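Local coordinates for protein hydrogenase maturation factor (Thermoanaerobacter tengcongensis, PDB 3VTH) that probably transfers a carbamoyl group from carbamoyl phosphate to the C-terminal cysteine of HypE, using ATP, in the maturation of [NiFe]-hydrogenases, at residues Asp507-Gly512 against Met597-Asp602; Asp514-Gly519 against Thr591-Ser596; Lys537-Pro542 against Leu556-Asp561; Lys549-Thr554 against Ala603-Ile608. All blocks are in the same frame, centred on the assembly; numbering follows the deposited sequence.

Four contacts within one Kae1-like region show how a single sheet and its helices can be tied to a nucleotide site. Along the chain, 507-512, 514-519, 537-542 and 549-554 come first; 556-561 pairs back with 537-542, then 591-596, 597-602 and 603-608 return to 514-519, 507-512 and 549-554 in turn. Interactions 1 and 2 lie closest, with centres about 8 Å apart, and each uses one of two neighbouring strands, 509-511 and 517-525. Interaction 3 lies about 11 Å between centres from both 2 and 4, sharing the sheet with 2 and helix 551-559 with 4. Interactions 1 and 4 share helix 597-607. Interactions 2 and 4 do not touch. The series thus runs from the iron and nucleotide outward into packing.

Interaction 1 (Asp507-Gly512 against Met597-Asp602); sequences DGTGYG and MGRFFD. With FE (Fe (III) ion), chain I; AP2 (phosphomethylphosphonic acid adenosyl ester), chain H.
D507 and G598 meet through their backbones: G598 N donates a hydrogen bond to D507 O (2.9 Å). Beside it, two glycines let the backbones close to 4.0 Å between G508 CA and G598 CA, next to the nucleotide.

Metal coordination comes from the same aspartate. D507 OD2 binds the iron(III) ion at 2.1 Å, alongside H483, H487, D734 and two nucleotide oxygens, while OD1 is hydrogen-bonded to H484.

Hydrogen bonds hold the terminal phosphonate group of AP2. T509 N meets AP2 O1B at 2.7 Å, helped by a weak bond from G508 N, and T509 OG1 donates to AP2 O3B (3.1 Å). This is the iron and nucleotide site of the Kae1-like, actin-ATPase-clan region, with a glycine turn at the phosphonate.

Apolar and charged side chains complete it. T509 CG2 touches the edge of the R599 guanidinium (3.7 Å to NH1). R599 grips D602 side-on, NE and NH2 both reaching OD2 in a salt bridge, from the same face of the carboxylate plane. AP2 C2 of the adenine lies over one face of the F601 ring.

D507 and M597 both bond to the backbone of G519; beyond, R599 and F600 rest on helix 551-559, and F601 on helix 619-626.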
# COMPACT_ATOMS: atom_id res chain seq x y z
N ASP A 507 -14.59 5.99 9.41
CA ASP A 507 -14.06 4.61 9.42
C ASP A 507 -14.89 3.70 10.31
O ASP A 507 -16.00 4.07 10.69
CB ASP A 507 -12.54 4.55 9.74
CG ASP A 507 -12.17 4.98 11.16
OD1 ASP A 507 -13.05 5.18 12.04
OD2 ASP A 507 -10.95 5.12 11.41
N GLY A 508 -14.37 2.51 10.62
CA GLY A 508 -15.08 1.54 11.46
C GLY A 508 -14.94 1.76 12.97
O GLY A 508 -15.94 1.91 13.69
N THR A 509 -13.70 1.74 13.47
CA THR A 509 -13.48 1.89 14.90
C THR A 509 -12.15 2.55 15.16
O THR A 509 -11.12 2.11 14.69
CB THR A 509 -13.43 0.53 15.65
OG1 THR A 509 -12.50 -0.35 14.99
CG2 THR A 509 -14.78 -0.14 15.68
N GLY A 510 -12.18 3.61 15.95
CA GLY A 510 -10.97 4.21 16.45
C GLY A 510 -11.31 4.64 17.84
O GLY A 510 -12.47 4.96 18.12
N TYR A 511 -10.32 4.62 18.71
CA TYR A 511 -10.52 4.93 20.11
C TYR A 511 -10.69 6.44 20.27
O TYR A 511 -9.80 7.20 19.90
CB TYR A 511 -9.30 4.44 20.88
CG TYR A 511 -9.36 4.68 22.35
CD1 TYR A 511 -10.03 3.80 23.19
CD2 TYR A 511 -8.71 5.78 22.91
CE1 TYR A 511 -10.07 4.02 24.56
CE2 TYR A 511 -8.74 6.01 24.27
CZ TYR A 511 -9.41 5.12 25.09
OH TYR A 511 -9.46 5.35 26.45
N GLY A 512 -11.85 6.86 20.79
CA GLY A 512 -12.15 8.27 21.04
C GLY A 512 -11.63 8.73 22.40
O GLY A 512 -11.28 7.90 23.24
N MET A 597 -18.99 5.38 10.92
CA MET A 597 -19.51 5.22 9.56
C MET A 597 -19.51 3.75 9.14
O MET A 597 -20.43 3.28 8.47
CB MET A 597 -18.73 6.09 8.56
CG MET A 597 -19.37 6.17 7.14
SD MET A 597 -21.10 6.70 7.13
CE MET A 597 -20.98 8.32 7.93
N GLY A 598 -18.50 3.01 9.57
CA GLY A 598 -18.44 1.56 9.30
C GLY A 598 -19.62 0.78 9.88
O GLY A 598 -20.23 -0.05 9.20
N ARG A 599 -19.95 1.05 11.15
CA ARG A 599 -21.07 0.38 11.79
C ARG A 599 -22.40 0.85 11.19
O ARG A 599 -23.34 0.06 11.08
CB ARG A 599 -21.08 0.59 13.32
CG ARG A 599 -19.83 0.06 14.09
CD ARG A 599 -19.59 -1.46 14.03
NE ARG A 599 -19.19 -1.89 12.69
CZ ARG A 599 -17.94 -1.88 12.22
NH1 ARG A 599 -16.93 -1.47 12.98
NH2 ARG A 599 -17.71 -2.26 10.97
N PHE A 600 -22.47 2.13 10.82
CA PHE A 600 -23.66 2.65 10.11
C PHE A 600 -23.91 1.83 8.84
O PHE A 600 -25.03 1.32 8.61
CB PHE A 600 -23.49 4.16 9.80
CG PHE A 600 -24.78 4.91 9.49
CD1 PHE A 600 -26.03 4.28 9.47
CD2 PHE A 600 -24.71 6.27 9.15
CE1 PHE A 600 -27.21 5.00 9.17
CE2 PHE A 600 -25.88 6.99 8.83
CZ PHE A 600 -27.13 6.35 8.84
N PHE A 601 -22.86 1.66 8.03
CA PHE A 601 -22.95 0.80 6.84
C PHE A 601 -23.39 -0.62 7.19
O PHE A 601 -24.27 -1.17 6.53
CB PHE A 601 -21.62 0.77 6.07
CG PHE A 601 -21.54 1.80 4.97
CD1 PHE A 601 -21.55 1.41 3.63
CD2 PHE A 601 -21.45 3.16 5.28
CE1 PHE A 601 -21.47 2.37 2.60
CE2 PHE A 601 -21.37 4.13 4.26
CZ PHE A 601 -21.39 3.72 2.92
N ASP A 602 -22.80 -1.21 8.24
CA ASP A 602 -23.18 -2.58 8.64
C ASP A 602 -24.65 -2.67 9.06
O ASP A 602 -25.33 -3.65 8.73
CB ASP A 602 -22.28 -3.11 9.76
CG ASP A 602 -20.87 -3.47 9.28
OD1 ASP A 602 -20.63 -3.51 8.05
OD2 ASP A 602 -20.01 -3.69 10.16
FE FE I . -9.17 4.04 11.02
PB AP2 H . -10.59 1.22 11.82
O1B AP2 H . -12.05 1.21 11.46
O2B AP2 H . -9.95 2.56 12.03
O3B AP2 H . -10.26 0.19 12.87
C3A AP2 H . -9.82 0.56 10.31
PA AP2 H . -9.94 1.63 8.85
O1A AP2 H . -9.01 0.91 7.89
O2A AP2 H . -9.75 3.11 9.09
O5' AP2 H . -11.47 1.48 8.35
C5' AP2 H . -11.87 0.22 7.81
C4' AP2 H . -13.38 0.25 7.79
O4' AP2 H . -13.83 1.12 6.75
C3' AP2 H . -13.98 -1.10 7.47
O3' AP2 H . -13.98 -1.95 8.63
C2' AP2 H . -15.36 -0.67 7.02
O2' AP2 H . -16.15 -0.47 8.20
C1' AP2 H . -15.11 0.66 6.29
N9 AP2 H . -15.12 0.37 4.83
C8 AP2 H . -14.26 -0.41 4.13
N7 AP2 H . -14.61 -0.49 2.81
C5 AP2 H . -15.72 0.25 2.65
C6 AP2 H . -16.62 0.60 1.53
N6 AP2 H . -16.39 0.14 0.27
N1 AP2 H . -17.69 1.40 1.80
C2 AP2 H . -17.93 1.89 3.03
N3 AP2 H . -17.16 1.61 4.10
C4 AP2 H . -16.06 0.81 3.98

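Interaction 2 (Asp514-Gly519 against Thr591-Ser596); sequences DGNVWG and TAYVSS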
# COMPACT_ATOMS: atom_id res chain seq x y z
N ASP A 514 -13.35 10.26 24.66
CA ASP A 514 -14.41 10.24 25.65
C ASP A 514 -14.79 8.81 26.06
O ASP A 514 -15.87 8.58 26.63
CB ASP A 514 -15.63 11.02 25.14
CG ASP A 514 -16.24 10.40 23.87
OD1 ASP A 514 -15.64 9.47 23.27
OD2 ASP A 514 -17.31 10.88 23.45
N GLY A 515 -13.90 7.86 25.78
CA GLY A 515 -14.13 6.45 26.13
C GLY A 515 -15.09 5.74 25.17
O GLY A 515 -15.50 4.60 25.41
N ASN A 516 -15.48 6.43 24.10
CA ASN A 516 -16.36 5.81 23.12
C ASN A 516 -15.61 5.52 21.85
O ASN A 516 -14.49 6.00 21.66
CB ASN A 516 -17.60 6.68 22.87
CG ASN A 516 -18.47 6.83 24.11
OD1 ASN A 516 -18.64 5.88 24.89
ND2 ASN A 516 -19.02 8.03 24.31
N VAL A 517 -16.22 4.73 20.98
CA VAL A 517 -15.67 4.43 19.67
C VAL A 517 -16.05 5.55 18.70
O VAL A 517 -17.22 5.94 18.64
CB VAL A 517 -16.19 3.08 19.15
CG1 VAL A 517 -15.80 2.85 17.69
CG2 VAL A 517 -15.71 1.93 20.07
N TRP A 518 -15.06 6.06 17.96
CA TRP A 518 -15.26 7.13 16.98
C TRP A 518 -15.10 6.56 15.58
O TRP A 518 -14.64 5.41 15.43
CB TRP A 518 -14.24 8.24 17.20
CG TRP A 518 -14.44 9.10 18.42
CD1 TRP A 518 -15.30 8.87 19.47
CD2 TRP A 518 -13.72 10.30 18.74
NE1 TRP A 518 -15.16 9.87 20.41
CE2 TRP A 518 -14.21 10.76 19.98
CE3 TRP A 518 -12.73 11.05 18.08
CZ2 TRP A 518 -13.72 11.93 20.60
CZ3 TRP A 518 -12.25 12.22 18.69
CH2 TRP A 518 -12.76 12.65 19.93
N GLY A 519 -15.43 7.33 14.55
CA GLY A 519 -15.43 6.77 13.18
C GLY A 519 -16.40 7.44 12.23
O GLY A 519 -16.53 7.03 11.07
N THR A 591 -20.95 -3.58 26.55
CA THR A 591 -21.55 -2.68 25.58
C THR A 591 -20.65 -1.47 25.36
O THR A 591 -20.24 -0.81 26.31
CB THR A 591 -22.96 -2.29 26.04
OG1 THR A 591 -23.80 -3.45 25.96
CG2 THR A 591 -23.56 -1.19 25.18
N ALA A 592 -20.30 -1.20 24.10
CA ALA A 592 -19.55 -0.00 23.76
C ALA A 592 -20.51 0.99 23.12
O ALA A 592 -21.55 0.58 22.60
CB ALA A 592 -18.40 -0.34 22.79
N TYR A 593 -20.18 2.27 23.17
CA TYR A 593 -20.98 3.26 22.47
C TYR A 593 -20.19 3.79 21.29
O TYR A 593 -18.99 4.08 21.43
CB TYR A 593 -21.40 4.39 23.41
CG TYR A 593 -22.43 3.91 24.40
CD1 TYR A 593 -23.79 3.94 24.11
CD2 TYR A 593 -22.03 3.37 25.63
CE1 TYR A 593 -24.74 3.49 25.04
CE2 TYR A 593 -22.96 2.91 26.54
CZ TYR A 593 -24.31 2.96 26.24
OH TYR A 593 -25.21 2.51 27.18
N VAL A 594 -20.85 3.87 20.13
CA VAL A 594 -20.12 4.11 18.88
C VAL A 594 -20.70 5.22 18.03
O VAL A 594 -21.93 5.36 17.90
CB VAL A 594 -20.01 2.82 17.99
CG1 VAL A 594 -19.56 1.64 18.83
CG2 VAL A 594 -21.38 2.50 17.30
N SER A 595 -19.80 6.02 17.47
CA SER A 595 -20.11 6.97 16.39
C SER A 595 -19.23 6.46 15.26
O SER A 595 -18.01 6.62 15.31
CB SER A 595 -19.70 8.39 16.78
OG SER A 595 -19.60 9.26 15.65
N SER A 596 -19.82 5.80 14.27
CA SER A 596 -18.99 5.07 13.32
C SER A 596 -19.67 4.93 11.97
O SER A 596 -20.77 4.40 11.89
CB SER A 596 -18.67 3.67 13.88
OG SER A 596 -18.15 2.81 12.87
O HOH W 1 -17.94 3.03 24.86
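V517 and V594 form a solitary parallel bridge, an isolated pairing between strands whose axes diverge by 32°. V517 uses both its backbone groups: its N donates to Y593 O (2.9 Å), and its O receives S595 N at 2.8 Å. V594 CA adds a CA-H...O contact to V517 O. Two residues on, G519 N comes close to S595 O at a poor angle; it bonds E521 OE1 instead.

The two valines lie side by side and point the same way, V517 CB meeting V594 CG1 at 3.7 Å. The first torsion of V594 (chi1 -47°) holds CG1 anti to the carbonyl carbon, which puts it against V517 CB. N516 and Y593 also run alongside each other, with amide and ring planes 64° apart; N516 OD1 lies near Y593 CB, and one water joins N516 OD1 to Y593 N.

D514 bonds within its own segment. Its OD1 accepts N516 N (3.2 Å), making an Asx turn, and W518 NE1 (2.9 Å); the two donors arrive from opposite faces of the carboxylate plane, while OD2 pairs with Y538 OH.

The second strand leads into an N-capped helix of the nucleotide site: S596, at the N-cap of helix 597-607, reaches R599 N and G508 O with OG. Strand 591-594 is paired antiparallel with strand 530-542, itself the antiparallel neighbour of strand 517-525.

Interaction 3 (Lys537-Pro542 against Leu556-Asp561); sequences KYKPLP and LGFIFD
K539 and P540 bring strand 539-542 against helix 551-559 around G557 and F558, the backbones coming within 5.1 Å between P540 CA and G557 CA without pairing through N-H groups. P540 O instead points at G557 CA, a CA-H...O contact of 3.1 Å that the lack of a side chain on G557 makes possible. It is helix-on-sheet packing within the Kae1-like region.

Two CH-pi contacts do most of the side-chain work, and the side chains of each pair cross at about a right angle. K539 CG sits over the centre of the F558 ring, 4.1 Å from the centroid; its chain then bends at chi2 (-67°), and CD comes near F558 O at 3.7 Å. P540 CG lies over one face of the F560 ring, displaced toward the rim, 3.8 Å from the centroid; on the opposite face of that ring is D561 CB.

The charged end of K539 turns from apolar packing to polar partners. NZ forms a salt bridge with D648. A water donates to F558 O and D561 OD1, though its very short link to K539 NZ is doubtful; another accepts from K537 NZ and lies near D561 OD2.

The lysine is therefore amphipathic in use: methylenes for the aromatic face, ammonium for D648, which, with D561 more distantly, would probably favour the charged form. P540 O, by contrast, is buried with no hydrogen-bond partner in the model; it has just the CA-H...O contact.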
# COMPACT_ATOMS: atom_id res chain seq x y z
N LYS A 537 -24.85 10.36 16.47
CA LYS A 537 -25.39 10.11 17.81
C LYS A 537 -24.97 8.71 18.25
O LYS A 537 -25.19 7.74 17.53
CB LYS A 537 -26.93 10.26 17.86
CG LYS A 537 -27.50 10.17 19.28
CD LYS A 537 -29.05 10.20 19.28
CE LYS A 537 -29.61 10.20 20.72
NZ LYS A 537 -31.11 10.14 20.67
N TYR A 538 -24.32 8.63 19.41
CA TYR A 538 -23.80 7.36 19.94
C TYR A 538 -24.86 6.26 20.03
O TYR A 538 -25.94 6.51 20.56
CB TYR A 538 -23.21 7.58 21.33
CG TYR A 538 -21.87 8.26 21.31
CD1 TYR A 538 -20.81 7.71 20.58
CD2 TYR A 538 -21.64 9.44 22.03
CE1 TYR A 538 -19.56 8.32 20.55
CE2 TYR A 538 -20.39 10.05 22.01
CZ TYR A 538 -19.36 9.47 21.26
OH TYR A 538 -18.11 10.03 21.22
N LYS A 539 -24.54 5.07 19.51
CA LYS A 539 -25.41 3.91 19.62
C LYS A 539 -24.67 2.81 20.37
O LYS A 539 -23.45 2.66 20.20
CB LYS A 539 -25.82 3.38 18.23
CG LYS A 539 -26.55 4.40 17.36
CD LYS A 539 -27.93 4.73 17.97
CE LYS A 539 -28.61 5.87 17.22
NZ LYS A 539 -29.83 6.37 17.94
N PRO A 540 -25.41 2.03 21.18
CA PRO A 540 -24.78 0.94 21.92
C PRO A 540 -24.41 -0.20 20.98
O PRO A 540 -25.14 -0.50 20.03
CB PRO A 540 -25.88 0.51 22.91
CG PRO A 540 -27.18 0.82 22.19
CD PRO A 540 -26.87 2.10 21.40
N LEU A 541 -23.27 -0.83 21.23
CA LEU A 541 -22.84 -1.95 20.42
C LEU A 541 -22.60 -3.11 21.39
O LEU A 541 -21.60 -3.12 22.09
CB LEU A 541 -21.54 -1.59 19.68
CG LEU A 541 -21.18 -2.42 18.46
CD1 LEU A 541 -21.95 -1.87 17.27
CD2 LEU A 541 -19.67 -2.34 18.18
N PRO A 542 -23.55 -4.05 21.46
CA PRO A 542 -23.48 -5.16 22.43
C PRO A 542 -22.54 -6.26 21.95
O PRO A 542 -22.65 -6.72 20.81
CB PRO A 542 -24.92 -5.66 22.48
CG PRO A 542 -25.45 -5.37 21.10
CD PRO A 542 -24.81 -4.08 20.69
N LEU A 556 -29.21 -4.12 15.67
CA LEU A 556 -30.03 -4.05 16.89
C LEU A 556 -29.59 -2.91 17.82
O LEU A 556 -30.41 -2.19 18.40
CB LEU A 556 -30.00 -5.38 17.63
CG LEU A 556 -30.76 -6.52 16.95
CD1 LEU A 556 -30.48 -7.83 17.64
CD2 LEU A 556 -32.28 -6.22 16.93
N GLY A 557 -28.28 -2.76 17.97
CA GLY A 557 -27.73 -1.62 18.67
C GLY A 557 -28.22 -0.29 18.10
O GLY A 557 -28.64 0.59 18.86
N PHE A 558 -28.19 -0.15 16.78
CA PHE A 558 -28.60 1.12 16.15
C PHE A 558 -30.09 1.42 16.34
O PHE A 558 -30.49 2.60 16.35
CB PHE A 558 -28.23 1.14 14.65
CG PHE A 558 -26.83 1.65 14.37
CD1 PHE A 558 -26.64 2.80 13.60
CD2 PHE A 558 -25.72 1.03 14.92
CE1 PHE A 558 -25.33 3.29 13.35
CE2 PHE A 558 -24.42 1.51 14.68
CZ PHE A 558 -24.24 2.66 13.89
N ILE A 559 -30.89 0.36 16.50
CA ILE A 559 -32.35 0.51 16.62
C ILE A 559 -32.89 0.23 18.03
O ILE A 559 -34.10 0.16 18.21
CB ILE A 559 -33.12 -0.37 15.59
CG1 ILE A 559 -32.93 -1.87 15.88
CG2 ILE A 559 -32.71 0.02 14.17
CD1 ILE A 559 -33.89 -2.81 15.10
N PHE A 560 -31.99 0.10 19.01
CA PHE A 560 -32.35 -0.41 20.36
C PHE A 560 -33.55 0.28 21.02
O PHE A 560 -34.36 -0.37 21.70
CB PHE A 560 -31.13 -0.38 21.30
CG PHE A 560 -30.88 0.96 21.95
CD1 PHE A 560 -31.17 1.17 23.30
CD2 PHE A 560 -30.36 2.03 21.21
CE1 PHE A 560 -30.94 2.41 23.90
CE2 PHE A 560 -30.12 3.28 21.81
CZ PHE A 560 -30.40 3.47 23.15
N ASP A 561 -33.67 1.59 20.83
CA ASP A 561 -34.73 2.35 21.52
C ASP A 561 -35.97 2.57 20.66
O ASP A 561 -36.82 3.39 20.99
CB ASP A 561 -34.18 3.70 22.01
CG ASP A 561 -33.57 4.52 20.89
OD1 ASP A 561 -33.60 4.07 19.73
OD2 ASP A 561 -33.05 5.61 21.18
O HOH W 2 -32.14 7.86 19.46
O HOH W 3 -31.36 4.44 18.09

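Interaction 4 (Lys549-Thr554 against Ala603-Ile608); sequences KKIYRT and AVAALI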
# COMPACT_ATOMS: atom_id res chain seq x y z
N LYS A 549 -18.51 -9.19 13.33
CA LYS A 549 -18.91 -10.23 12.37
C LYS A 549 -20.40 -10.60 12.37
O LYS A 549 -20.96 -10.93 11.32
CB LYS A 549 -18.01 -11.47 12.50
CG LYS A 549 -16.61 -11.24 11.85
CD LYS A 549 -15.51 -12.13 12.43
CE LYS A 549 -15.84 -13.62 12.26
NZ LYS A 549 -14.66 -14.48 12.55
N LYS A 550 -21.05 -10.56 13.54
CA LYS A 550 -22.50 -10.78 13.61
C LYS A 550 -23.22 -9.43 13.51
O LYS A 550 -23.65 -8.86 14.52
CB LYS A 550 -22.89 -11.54 14.87
CG LYS A 550 -22.37 -12.99 14.91
CD LYS A 550 -23.23 -13.86 15.79
CE LYS A 550 -23.04 -15.33 15.46
NZ LYS A 550 -24.35 -16.07 15.53
N ILE A 551 -23.32 -8.91 12.29
CA ILE A 551 -23.75 -7.53 12.08
C ILE A 551 -25.23 -7.25 12.37
O ILE A 551 -25.61 -6.09 12.49
CB ILE A 551 -23.37 -6.98 10.67
CG1 ILE A 551 -24.20 -7.63 9.57
CG2 ILE A 551 -21.85 -7.13 10.42
CD1 ILE A 551 -23.98 -6.98 8.20
N TYR A 552 -26.05 -8.29 12.47
CA TYR A 552 -27.42 -8.06 12.92
C TYR A 552 -27.43 -7.50 14.35
O TYR A 552 -28.34 -6.77 14.72
CB TYR A 552 -28.30 -9.32 12.78
CG TYR A 552 -27.84 -10.49 13.61
CD1 TYR A 552 -26.90 -11.40 13.11
CD2 TYR A 552 -28.35 -10.71 14.90
CE1 TYR A 552 -26.47 -12.49 13.87
CE2 TYR A 552 -27.93 -11.80 15.67
CZ TYR A 552 -26.99 -12.68 15.15
OH TYR A 552 -26.57 -13.75 15.91
N ARG A 553 -26.39 -7.82 15.14
CA ARG A 553 -26.21 -7.26 16.48
C ARG A 553 -25.90 -5.77 16.42
O ARG A 553 -26.32 -4.99 17.28
CB ARG A 553 -25.08 -7.98 17.22
CG ARG A 553 -25.34 -9.46 17.51
CD ARG A 553 -24.11 -10.11 18.14
NE ARG A 553 -23.75 -9.53 19.43
CZ ARG A 553 -23.95 -10.12 20.61
NH1 ARG A 553 -24.48 -11.33 20.69
NH2 ARG A 553 -23.59 -9.49 21.73
N THR A 554 -25.14 -5.37 15.40
CA THR A 554 -24.86 -3.96 15.18
C THR A 554 -26.15 -3.24 14.84
O THR A 554 -26.43 -2.17 15.39
CB THR A 554 -23.82 -3.74 14.06
OG1 THR A 554 -22.55 -4.20 14.52
CG2 THR A 554 -23.71 -2.26 13.71
N ALA A 603 -25.12 -1.66 9.79
CA ALA A 603 -26.54 -1.60 10.21
C ALA A 603 -27.49 -1.59 9.00
O ALA A 603 -28.51 -2.30 8.98
CB ALA A 603 -26.78 -0.38 11.11
N VAL A 604 -27.18 -0.77 8.00
CA VAL A 604 -27.96 -0.72 6.76
C VAL A 604 -27.94 -2.07 6.04
O VAL A 604 -29.00 -2.57 5.63
CB VAL A 604 -27.45 0.38 5.78
CG1 VAL A 604 -28.19 0.30 4.43
CG2 VAL A 604 -27.60 1.76 6.43
N ALA A 605 -26.75 -2.66 5.89
CA ALA A 605 -26.64 -3.93 5.15
C ALA A 605 -27.49 -5.04 5.80
O ALA A 605 -28.17 -5.80 5.09
CB ALA A 605 -25.18 -4.36 5.03
N ALA A 606 -27.46 -5.10 7.13
CA ALA A 606 -28.23 -6.08 7.89
C ALA A 606 -29.74 -5.84 7.78
O ALA A 606 -30.52 -6.77 7.59
CB ALA A 606 -27.81 -6.06 9.37
N LEU A 607 -30.13 -4.57 7.87
CA LEU A 607 -31.53 -4.18 7.86
C LEU A 607 -32.19 -4.46 6.54
O LEU A 607 -33.36 -4.85 6.50
CB LEU A 607 -31.70 -2.70 8.22
CG LEU A 607 -31.68 -2.42 9.73
CD1 LEU A 607 -31.55 -0.92 10.00
CD2 LEU A 607 -32.94 -2.99 10.40
N ILE A 608 -31.47 -4.26 5.44
CA ILE A 608 -32.06 -4.55 4.13
C ILE A 608 -31.70 -5.95 3.61
O ILE A 608 -31.91 -6.26 2.44
CB ILE A 608 -31.83 -3.42 3.09
CG1 ILE A 608 -30.36 -3.34 2.67
CG2 ILE A 608 -32.31 -2.08 3.69
CD1 ILE A 608 -30.12 -2.38 1.51
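I551 and A606 lie at the centre of the contact, with I551 CG1 3.9 Å from A606 CB. The isoleucine's first torsion (chi1 71°) sets CG1 between the backbone N and the carbonyl carbon, and the extended chi2 (173°) carries CD1 close to A606 N and toward A605 CB, 4.3 Å from CD1. The methyl of A606 is also close to I551 O (3.8 Å) and to Y552 CA (4.1 Å), so it faces the backbone of the other helix as well as its side chain. At the other end of the contact T554 CG2 approaches A603, 4.2 Å from its N.

All of this is dispersive, helix-to-helix packing: between 549-554 and 603-608 the contacts are apolar. Small side chains at 603, 605 and 606 let the backbones draw near, to 5.5 Å between the CA atoms of Y552 and A606. Both helices belong to the second, Kae1-like subdomain of the carbamoyltransferase region, in the actin-ATPase clan.

Further out, I551 also packs on A620 of helix 619-626 and on V614, and A605 touches the same A620. Helix 597-607 leans with V604 and L607 on L653 of helix 649-662. Polar groups hold the start of helix 551-559: Y552 OH meets E577 OE2 and receives K550 NZ (3.2 Å), its ring takes K612 in a cation-pi contact, and R553 NH2 bonds P542 O at the end of strand 530-542.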